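Local structure of pyroglutamyl-peptidase I (Fervidobacterium islandicum, 6LTQ) at residues N74-A78 and T172-L177; I97-D101 and K112-I118; G121-T127 and Y160-H165. The protein probably hydrolyses the bond after an N-terminal pyroglutamyl residue, releasing pyroglutamate from peptides. The contacts are given in a common frame with arbitrary orientation. Numbering follows the deposited sequence.

In the fold
The contacts are linked through helix 158-170 and the mixed sheet beneath it. Contact 1 pairs the start of strand 77-83 with that of strand 175-181, which follows the helix; contact 3 lays the helix against strand 124-126. Their centres are about 13 Å apart and they touch, T127 OG1 lying 2.6 Å from A176 O. Contact 2, in the loop between strands 90-97 and 124-126, is centred about 12 Å from contact 3 and meets it where N98 N lies 2.8 Å from D123 O; nearest atoms of contact 1 are about 12 Å away. Contacts 2 and 3 both reach a second subunit. C156, oxidised to cysteinesulfonic acid two residues before the helix, is probably the catalytic nucleophile.

Contact 1: N74-A78 and T172-L177; sequences NIDIA and TPKHAL
A78 and P173 form the apolar centre of this parallel strand pair in the mixed sheet of the alpha/beta fold. A78 CB lies 4.3 Å from P173 CG and 4.2 Å from A176 CB, and I75 (rotamer mm) CG2 is 4.3 Å from P173 CB. Y70 of helix 59-72 packs on I75, A78 and P173, while L164 of helix 158-170 reaches A176, so small alanines suit the space under the helices. On the other face I77 (mt, CG2) meets H175 (chi1 m, CB) at 3.9 Å, with I221 packing on both.

The segments run 20° apart; I77 pairs with H175 (CA-CA 4.8 Å) and A78 with A176 (4.6 Å). The paired strands begin at I77 and H175; residues before them are also extended except D76 (-86/-43) and K174 (-69/-33), whose helical conformation kinks the chain, and a cis peptide bond joins T172 to P173. The ladder alternates: H175 N donates to D76 O (3.2 Å), A78 N to H175 O (3.0 Å), L177 N to A78 O (3.0 Å).

At the polar edge K174 turns its NZ back to G171 O, while K174 N makes a weak hydrogen bond to D76 O (2.8 Å, 122° at hydrogen).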
loop_
_atom_site.group_PDB
_atom_site.type_symbol
_atom_site.label_atom_id
_atom_site.label_comp_id
_atom_site.label_asym_id
_atom_site.label_seq_id
_atom_site.Cartn_x
_atom_site.Cartn_y
_atom_site.Cartn_z
ATOM N N ASN D 74 19.844 10.562 -36.086
ATOM C CA ASN D 74 19.644 11.851 -35.429
ATOM C C ASN D 74 18.294 11.852 -34.718
ATOM O O ASN D 74 17.259 11.627 -35.354
ATOM C CB ASN D 74 19.707 13.013 -36.418
ATOM C CG ASN D 74 19.805 14.365 -35.712
ATOM O OD1 ASN D 74 20.032 14.425 -34.503
ATOM N ND2 ASN D 74 19.634 15.451 -36.466
ATOM N N ILE D 75 18.309 12.135 -33.413
ATOM C CA ILE D 75 17.129 12.044 -32.552
ATOM C C ILE D 75 16.938 13.371 -31.834
ATOM O O ILE D 75 17.862 13.858 -31.172
ATOM C CB ILE D 75 17.271 10.915 -31.510
ATOM C CG1 ILE D 75 17.449 9.547 -32.174
ATOM C CG2 ILE D 75 16.092 10.933 -30.516
ATOM C CD1 ILE D 75 16.334 9.172 -33.153
ATOM N N ASP D 76 15.740 13.946 -31.938
ATOM C CA ASP D 76 15.407 15.140 -31.162
ATOM C C ASP D 76 14.868 14.845 -29.752
ATOM O O ASP D 76 15.189 15.577 -28.804
ATOM C CB ASP D 76 14.374 15.983 -31.890
ATOM C CG ASP D 76 14.861 16.442 -33.245
ATOM O OD1 ASP D 76 14.046 16.445 -34.195
ATOM O OD2 ASP D 76 16.064 16.774 -33.361
ATOM N N ILE D 77 13.973 13.863 -29.597
ATOM C CA ILE D 77 13.352 13.559 -28.302
ATOM C C ILE D 77 13.395 12.062 -28.081
ATOM O O ILE D 77 12.939 11.287 -28.931
ATOM C CB ILE D 77 11.895 14.039 -28.217
ATOM C CG1 ILE D 77 11.743 15.424 -28.827
ATOM C CG2 ILE D 77 11.409 14.015 -26.753
ATOM C CD1 ILE D 77 10.319 15.763 -29.140
ATOM N N ALA D 78 13.872 11.658 -26.914
ATOM C CA ALA D 78 13.856 10.264 -26.517
ATOM C C ALA D 78 12.671 10.086 -25.579
ATOM O O ALA D 78 12.530 10.836 -24.608
ATOM C CB ALA D 78 15.165 9.870 -25.838
ATOM N N THR D 172 22.295 16.308 -28.039
ATOM C CA THR D 172 21.519 15.236 -28.656
ATOM C C THR D 172 21.350 14.133 -27.659
ATOM O O THR D 172 22.357 13.596 -27.118
ATOM C CB THR D 172 22.187 14.725 -29.945
ATOM O OG1 THR D 172 22.040 15.711 -30.971
ATOM C CG2 THR D 172 21.515 13.445 -30.419
ATOM N N PRO D 173 20.098 13.712 -27.346
ATOM C CA PRO D 173 18.848 14.307 -27.871
ATOM C C PRO D 173 18.562 15.720 -27.303
ATOM O O PRO D 173 19.261 16.021 -26.357
ATOM C CB PRO D 173 17.788 13.291 -27.406
ATOM C CG PRO D 173 18.356 12.701 -26.142
ATOM C CD PRO D 173 19.847 12.617 -26.378
ATOM N N LYS D 174 17.664 16.555 -27.836
ATOM C CA LYS D 174 17.327 17.805 -27.169
ATOM C C LYS D 174 16.546 17.572 -25.869
ATOM O O LYS D 174 16.645 18.365 -24.912
ATOM C CB LYS D 174 16.590 18.663 -28.182
ATOM C CG LYS D 174 17.541 19.483 -29.055
ATOM C CD LYS D 174 18.651 18.821 -29.783
ATOM C CE LYS D 174 19.485 20.057 -30.096
ATOM N NZ LYS D 174 20.870 19.744 -30.171
ATOM N N HIS D 175 15.719 16.525 -25.842
ATOM C CA HIS D 175 14.882 16.259 -24.683
ATOM C C HIS D 175 14.839 14.762 -24.428
ATOM O O HIS D 175 15.015 13.944 -25.336
ATOM C CB HIS D 175 13.456 16.794 -24.890
ATOM C CG HIS D 175 13.284 18.263 -24.637
ATOM N ND1 HIS D 175 13.457 18.828 -23.391
ATOM C CD2 HIS D 175 12.881 19.270 -25.451
ATOM C CE1 HIS D 175 13.203 20.121 -23.455
ATOM N NE2 HIS D 175 12.845 20.416 -24.694
ATOM N N ALA D 176 14.596 14.404 -23.178
ATOM C CA ALA D 176 14.326 13.022 -22.857
ATOM C C ALA D 176 13.274 12.978 -21.761
ATOM O O ALA D 176 13.240 13.854 -20.889
ATOM C CB ALA D 176 15.588 12.302 -22.418
ATOM N N LEU D 177 12.391 11.983 -21.862
ATOM C CA LEU D 177 11.379 11.698 -20.849
ATOM C C LEU D 177 11.300 10.185 -20.674
ATOM O O LEU D 177 11.365 9.436 -21.658
ATOM C CB LEU D 177 10.009 12.278 -21.250
ATOM C CG LEU D 177 8.798 12.025 -20.332
ATOM C CD1 LEU D 177 8.985 12.660 -18.933
ATOM C CD2 LEU D 177 7.523 12.523 -20.967
#

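Contact 2: I97-D101 and K112-I118; sequences INLLD and KEDVSII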
loop_
_atom_site.group_PDB
_atom_site.type_symbol
_atom_site.label_atom_id
_atom_site.label_comp_id
_atom_site.label_asym_id
_atom_site.label_seq_id
_atom_site.Cartn_x
_atom_site.Cartn_y
_atom_site.Cartn_z
ATOM N N ILE D 97 19.059 9.631 -11.767
ATOM C CA ILE D 97 20.191 9.829 -10.876
ATOM C C ILE D 97 21.394 9.024 -11.354
ATOM O O ILE D 97 21.276 7.992 -12.015
ATOM C CB ILE D 97 19.845 9.476 -9.418
ATOM C CG1 ILE D 97 19.520 7.994 -9.301
ATOM C CG2 ILE D 97 18.670 10.334 -8.931
ATOM C CD1 ILE D 97 19.693 7.479 -7.882
ATOM N N ASN D 98 22.572 9.492 -10.952
ATOM C CA ASN D 98 23.848 8.939 -11.420
ATOM C C ASN D 98 24.276 7.747 -10.561
ATOM O O ASN D 98 25.288 7.774 -9.861
ATOM C CB ASN D 98 24.901 10.036 -11.412
ATOM C CG ASN D 98 26.201 9.609 -12.084
ATOM O OD1 ASN D 98 26.258 8.586 -12.766
ATOM N ND2 ASN D 98 27.246 10.395 -11.887
ATOM N N LEU D 99 23.496 6.664 -10.641
ATOM C CA LEU D 99 23.739 5.541 -9.743
ATOM C C LEU D 99 23.173 4.254 -10.313
ATOM O O LEU D 99 22.012 4.223 -10.723
ATOM C CB LEU D 99 23.102 5.796 -8.360
ATOM C CG LEU D 99 23.619 4.866 -7.269
ATOM C CD1 LEU D 99 25.074 5.228 -6.973
ATOM C CD2 LEU D 99 22.765 4.948 -6.003
ATOM N N LEU D 100 23.977 3.191 -10.289
ATOM C CA LEU D 100 23.508 1.825 -10.469
ATOM C C LEU D 100 23.523 1.133 -9.118
ATOM O O LEU D 100 24.580 1.027 -8.483
ATOM C CB LEU D 100 24.379 1.058 -11.460
ATOM C CG LEU D 100 24.721 1.802 -12.740
ATOM C CD1 LEU D 100 25.852 1.078 -13.472
ATOM C CD2 LEU D 100 23.505 1.911 -13.634
ATOM N N ASP D 101 22.370 0.621 -8.696
ATOM C CA ASP D 101 22.306 -0.026 -7.390
ATOM C C ASP D 101 21.102 -0.953 -7.346
ATOM O O ASP D 101 19.960 -0.483 -7.301
ATOM C CB ASP D 101 22.222 1.011 -6.285
ATOM C CG ASP D 101 22.488 0.415 -4.933
ATOM O OD1 ASP D 101 23.582 -0.155 -4.768
ATOM O OD2 ASP D 101 21.613 0.489 -4.046
ATOM N N LYS D 112 25.054 -4.710 -9.820
ATOM C CA LYS D 112 25.746 -3.445 -9.616
ATOM C C LYS D 112 25.278 -2.873 -8.288
ATOM O O LYS D 112 24.078 -2.864 -7.998
ATOM C CB LYS D 112 25.451 -2.433 -10.738
ATOM C CG LYS D 112 26.147 -2.678 -12.074
ATOM C CD LYS D 112 27.613 -3.045 -11.918
ATOM C CE LYS D 112 28.381 -2.762 -13.206
ATOM N NZ LYS D 112 29.155 -3.951 -13.672
ATOM N N GLU D 113 26.217 -2.438 -7.457
ATOM C CA GLU D 113 25.853 -1.866 -6.164
ATOM C C GLU D 113 26.658 -0.592 -5.968
ATOM O O GLU D 113 27.885 -0.642 -5.839
ATOM C CB GLU D 113 26.081 -2.860 -5.025
ATOM C CG GLU D 113 24.890 -3.811 -4.772
ATOM C CD GLU D 113 23.695 -3.134 -4.092
ATOM O OE1 GLU D 113 23.670 -3.076 -2.842
ATOM O OE2 GLU D 113 22.758 -2.699 -4.801
ATOM N N ASP D 114 25.961 0.543 -6.007
ATOM C CA ASP D 114 26.526 1.862 -5.723
ATOM C C ASP D 114 27.621 2.252 -6.711
ATOM O O ASP D 114 28.706 2.694 -6.333
ATOM C CB ASP D 114 27.029 1.945 -4.284
ATOM C CG ASP D 114 25.962 2.442 -3.333
ATOM O OD1 ASP D 114 26.214 2.443 -2.115
ATOM O OD2 ASP D 114 24.871 2.823 -3.812
ATOM N N VAL D 115 27.309 2.140 -7.993
ATOM C CA VAL D 115 28.242 2.471 -9.059
ATOM C C VAL D 115 27.730 3.718 -9.757
ATOM O O VAL D 115 26.551 3.789 -10.123
ATOM C CB VAL D 115 28.371 1.306 -10.056
ATOM C CG1 VAL D 115 29.415 1.608 -11.126
ATOM C CG2 VAL D 115 28.685 0.022 -9.321
ATOM N N SER D 116 28.614 4.691 -9.957
ATOM C CA SER D 116 28.258 5.831 -10.788
ATOM C C SER D 116 27.997 5.357 -12.209
ATOM O O SER D 116 28.592 4.383 -12.679
ATOM C CB SER D 116 29.369 6.878 -10.799
ATOM O OG SER D 116 29.410 7.600 -9.588
ATOM N N ILE D 117 27.078 6.039 -12.887
ATOM C CA ILE D 117 26.884 5.804 -14.315
ATOM C C ILE D 117 27.957 6.522 -15.119
ATOM O O ILE D 117 28.654 5.913 -15.939
ATOM C CB ILE D 117 25.473 6.250 -14.743
ATOM C CG1 ILE D 117 24.405 5.441 -14.003
ATOM C CG2 ILE D 117 25.308 6.161 -16.255
ATOM C CD1 ILE D 117 22.987 5.955 -14.247
ATOM N N ILE D 118 28.106 7.821 -14.883
ATOM C CA ILE D 118 29.096 8.663 -15.539
ATOM C C ILE D 118 29.986 9.235 -14.452
ATOM O O ILE D 118 29.535 10.060 -13.646
ATOM C CB ILE D 118 28.445 9.785 -16.353
ATOM C CG1 ILE D 118 27.636 9.189 -17.500
ATOM C CG2 ILE D 118 29.490 10.817 -16.799
ATOM C CD1 ILE D 118 28.430 8.280 -18.393
HETATM O O HOH W 1 27.254 9.030 -8.696
HETATM O O HOH W 2 20.792 -2.134 -3.535
#
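Three carboxylates crowd together at one end of this contact: D101 OD1 is 2.7 Å from E113 OE2 and 3.4 Å from D114 OD2. Their charge is offset by a second subunit, whose K132 forms a salt bridge with D101 and whose R94 forms one with D114. Water 2 also spans the acids, donating to D101 OD2 (2.8 Å) and E113 OE2 (2.4 Å). The two loop arms join through a single antiparallel bridge, a hydrogen-bonded pair with L100 N to V115 O at 2.6 Å and V115 N to L100 O at 3.0 Å. Two residues, D114 and V115, stand opposite the single L100, a G1 beta bulge; D114 takes the left-handed conformation (63/51) that glycine most readily adopts. L100 points at the other arm, its CD2 3.7 Å from I117 CG1. N98, centre of an inverse gamma turn, uses its amide as a backbone mimic: OD1 accepts from I117 N (2.7 Å) and I118 N (2.9 Å), while ND2 donates to I118 O (2.9 Å).

Contact 3: G121-T127 and Y160-H165; sequences GPDAYMT and YYYSLH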
loop_
_atom_site.group_PDB
_atom_site.type_symbol
_atom_site.label_atom_id
_atom_site.label_comp_id
_atom_site.label_asym_id
_atom_site.label_seq_id
_atom_site.Cartn_x
_atom_site.Cartn_y
_atom_site.Cartn_z
ATOM N N GLY D 121 29.916 12.834 -13.490
ATOM C CA GLY D 121 28.715 13.447 -14.002
ATOM C C GLY D 121 27.948 14.051 -12.840
ATOM O O GLY D 121 28.239 13.768 -11.677
ATOM N N PRO D 122 26.978 14.911 -13.120
ATOM C CA PRO D 122 26.154 15.450 -12.034
ATOM C C PRO D 122 25.444 14.323 -11.288
ATOM O O PRO D 122 25.255 13.219 -11.805
ATOM C CB PRO D 122 25.158 16.362 -12.755
ATOM C CG PRO D 122 25.756 16.592 -14.127
ATOM C CD PRO D 122 26.531 15.366 -14.443
ATOM N N ASP D 123 25.068 14.609 -10.037
ATOM C CA ASP D 123 24.391 13.602 -9.218
ATOM C C ASP D 123 23.060 13.165 -9.832
ATOM O O ASP D 123 22.661 11.997 -9.694
ATOM C CB ASP D 123 24.173 14.148 -7.802
ATOM C CG ASP D 123 25.462 14.196 -6.994
ATOM O OD1 ASP D 123 26.466 13.606 -7.437
ATOM O OD2 ASP D 123 25.480 14.816 -5.910
ATOM N N ALA D 124 22.374 14.072 -10.517
ATOM C CA ALA D 124 21.104 13.735 -11.144
ATOM C C ALA D 124 20.774 14.775 -12.197
ATOM O O ALA D 124 21.318 15.880 -12.201
ATOM C CB ALA D 124 19.964 13.648 -10.123
ATOM N N TYR D 125 19.867 14.400 -13.091
ATOM C CA TYR D 125 19.250 15.323 -14.028
ATOM C C TYR D 125 17.741 15.288 -13.850
ATOM O O TYR D 125 17.158 14.241 -13.562
ATOM C CB TYR D 125 19.565 14.972 -15.501
ATOM C CG TYR D 125 20.989 15.247 -15.930
ATOM C CD1 TYR D 125 21.349 16.487 -16.425
ATOM C CD2 TYR D 125 21.966 14.261 -15.837
ATOM C CE1 TYR D 125 22.650 16.746 -16.821
ATOM C CE2 TYR D 125 23.275 14.508 -16.233
ATOM C CZ TYR D 125 23.607 15.759 -16.722
ATOM O OH TYR D 125 24.901 16.022 -17.128
ATOM N N MET D 126 17.106 16.429 -14.039
ATOM C CA MET D 126 15.665 16.432 -14.226
ATOM C C MET D 126 15.366 16.626 -15.700
ATOM O O MET D 126 16.119 17.308 -16.396
ATOM C CB MET D 126 14.994 17.543 -13.412
ATOM C CG MET D 126 14.809 17.182 -11.939
ATOM S SD MET D 126 13.950 18.449 -10.988
ATOM C CE MET D 126 15.284 19.637 -10.725
ATOM N N THR D 127 14.270 16.014 -16.175
ATOM C CA THR D 127 13.820 16.280 -17.541
ATOM C C THR D 127 13.473 17.751 -17.710
ATOM O O THR D 127 13.059 18.437 -16.769
ATOM C CB THR D 127 12.592 15.434 -17.927
ATOM O OG1 THR D 127 12.263 15.680 -19.307
ATOM C CG2 THR D 127 11.376 15.825 -17.079
ATOM N N TYR D 160 17.772 6.434 -18.670
ATOM C CA TYR D 160 17.264 7.790 -18.524
ATOM C C TYR D 160 18.403 8.764 -18.241
ATOM O O TYR D 160 18.490 9.828 -18.860
ATOM C CB TYR D 160 16.218 7.852 -17.395
ATOM C CG TYR D 160 15.299 9.041 -17.404
ATOM C CD1 TYR D 160 15.187 9.858 -18.514
ATOM C CD2 TYR D 160 14.499 9.336 -16.279
ATOM C CE1 TYR D 160 14.326 10.951 -18.524
ATOM C CE2 TYR D 160 13.636 10.417 -16.276
ATOM C CZ TYR D 160 13.543 11.221 -17.390
ATOM O OH TYR D 160 12.672 12.278 -17.374
ATOM N N TYR D 161 19.259 8.429 -17.276
ATOM C CA TYR D 161 20.370 9.320 -16.951
ATOM C C TYR D 161 21.305 9.463 -18.142
ATOM O O TYR D 161 21.744 10.572 -18.472
ATOM C CB TYR D 161 21.129 8.806 -15.729
ATOM C CG TYR D 161 22.269 9.720 -15.312
ATOM C CD1 TYR D 161 23.546 9.568 -15.856
ATOM C CD2 TYR D 161 22.071 10.736 -14.379
ATOM C CE1 TYR D 161 24.585 10.401 -15.493
ATOM C CE2 TYR D 161 23.119 11.569 -13.995
ATOM C CZ TYR D 161 24.377 11.398 -14.556
ATOM O OH TYR D 161 25.427 12.246 -14.185
ATOM N N TYR D 162 21.584 8.350 -18.820
ATOM C CA TYR D 162 22.459 8.400 -19.990
ATOM C C TYR D 162 21.944 9.405 -21.016
ATOM O O TYR D 162 22.701 10.252 -21.503
ATOM C CB TYR D 162 22.598 7.003 -20.605
ATOM C CG TYR D 162 23.651 6.972 -21.703
ATOM C CD1 TYR D 162 23.326 7.303 -23.014
ATOM C CD2 TYR D 162 24.971 6.653 -21.412
ATOM C CE1 TYR D 162 24.295 7.298 -24.008
ATOM C CE2 TYR D 162 25.940 6.642 -22.391
ATOM C CZ TYR D 162 25.599 6.965 -23.685
ATOM O OH TYR D 162 26.577 6.955 -24.651
ATOM N N SER D 163 20.641 9.357 -21.329
ATOM C CA SER D 163 20.100 10.255 -22.342
ATOM C C SER D 163 20.094 11.704 -21.877
ATOM O O SER D 163 20.413 12.607 -22.662
ATOM C CB SER D 163 18.676 9.834 -22.757
ATOM O OG SER D 163 18.700 8.622 -23.506
ATOM N N LEU D 164 19.720 11.964 -20.614
ATOM C CA LEU D 164 19.718 13.350 -20.165
ATOM C C LEU D 164 21.143 13.894 -20.051
ATOM O O LEU D 164 21.372 15.078 -20.319
ATOM C CB LEU D 164 18.959 13.482 -18.831
ATOM C CG LEU D 164 17.414 13.411 -18.921
ATOM C CD1 LEU D 164 16.764 13.312 -17.501
ATOM C CD2 LEU D 164 16.833 14.593 -19.630
ATOM N N HIS D 165 22.104 13.052 -19.662
ATOM C CA HIS D 165 23.498 13.494 -19.618
ATOM C C HIS D 165 24.050 13.743 -21.019
ATOM O O HIS D 165 24.672 14.780 -21.274
ATOM C CB HIS D 165 24.363 12.470 -18.899
ATOM C CG HIS D 165 25.807 12.860 -18.833
ATOM N ND1 HIS D 165 26.228 14.054 -18.286
ATOM C CD2 HIS D 165 26.925 12.222 -19.255
ATOM C CE1 HIS D 165 27.546 14.130 -18.364
ATOM N NE2 HIS D 165 27.994 13.032 -18.950
#
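Y125 lays one face of its ring over the helix backbone at L164 O and H165 N, while Y161 CE2 comes up to the ring edge, 3.5 Å from Y125 CD2. Y125 CB packs on L164 CB at 3.7 Å, and the tyrosine hydroxyl reaches the H165 side chain on the helix to share a 2.6 Å hydrogen bond between Y125 OH and H165 ND1, so a long, flat residue with a polar tip fits both the apolar gap and its far end. Y125, Y161 and H165 form an aromatic cluster: the two tyrosine rings meet obliquely, centroids 5.2 Å apart and planes at 57°, and the Y125 and H165 rings approach rim to rim.

In the fold, this is helix 158-170 crossing strand 124-126, which pairs antiparallel with strand 90-97; the local axes approach to 8.5 Å at 74°. Y160, Y161, L164 and H165, spaced one turn apart in pairs, present one side of the helix to the strand. L164 fills the gap further along, its CD1 3.9 Å from T127 N. At the segment's start Y161 OH donates to P122 O (2.6 Å), and it lies so near G121 that a beta carbon there would clash with it.

T127 CB touches Y160 OH at 3.2 Å, though each hydroxyl bonds elsewhere, T127 OG1 with A176 O and Y160 OH with E93 O. The alternating strand turns A124 and M126 away from the helix. On that side a second subunit packs its A124 on A124, and D123 OD2 of each subunit accepts a hydrogen bond from M126 N of the other.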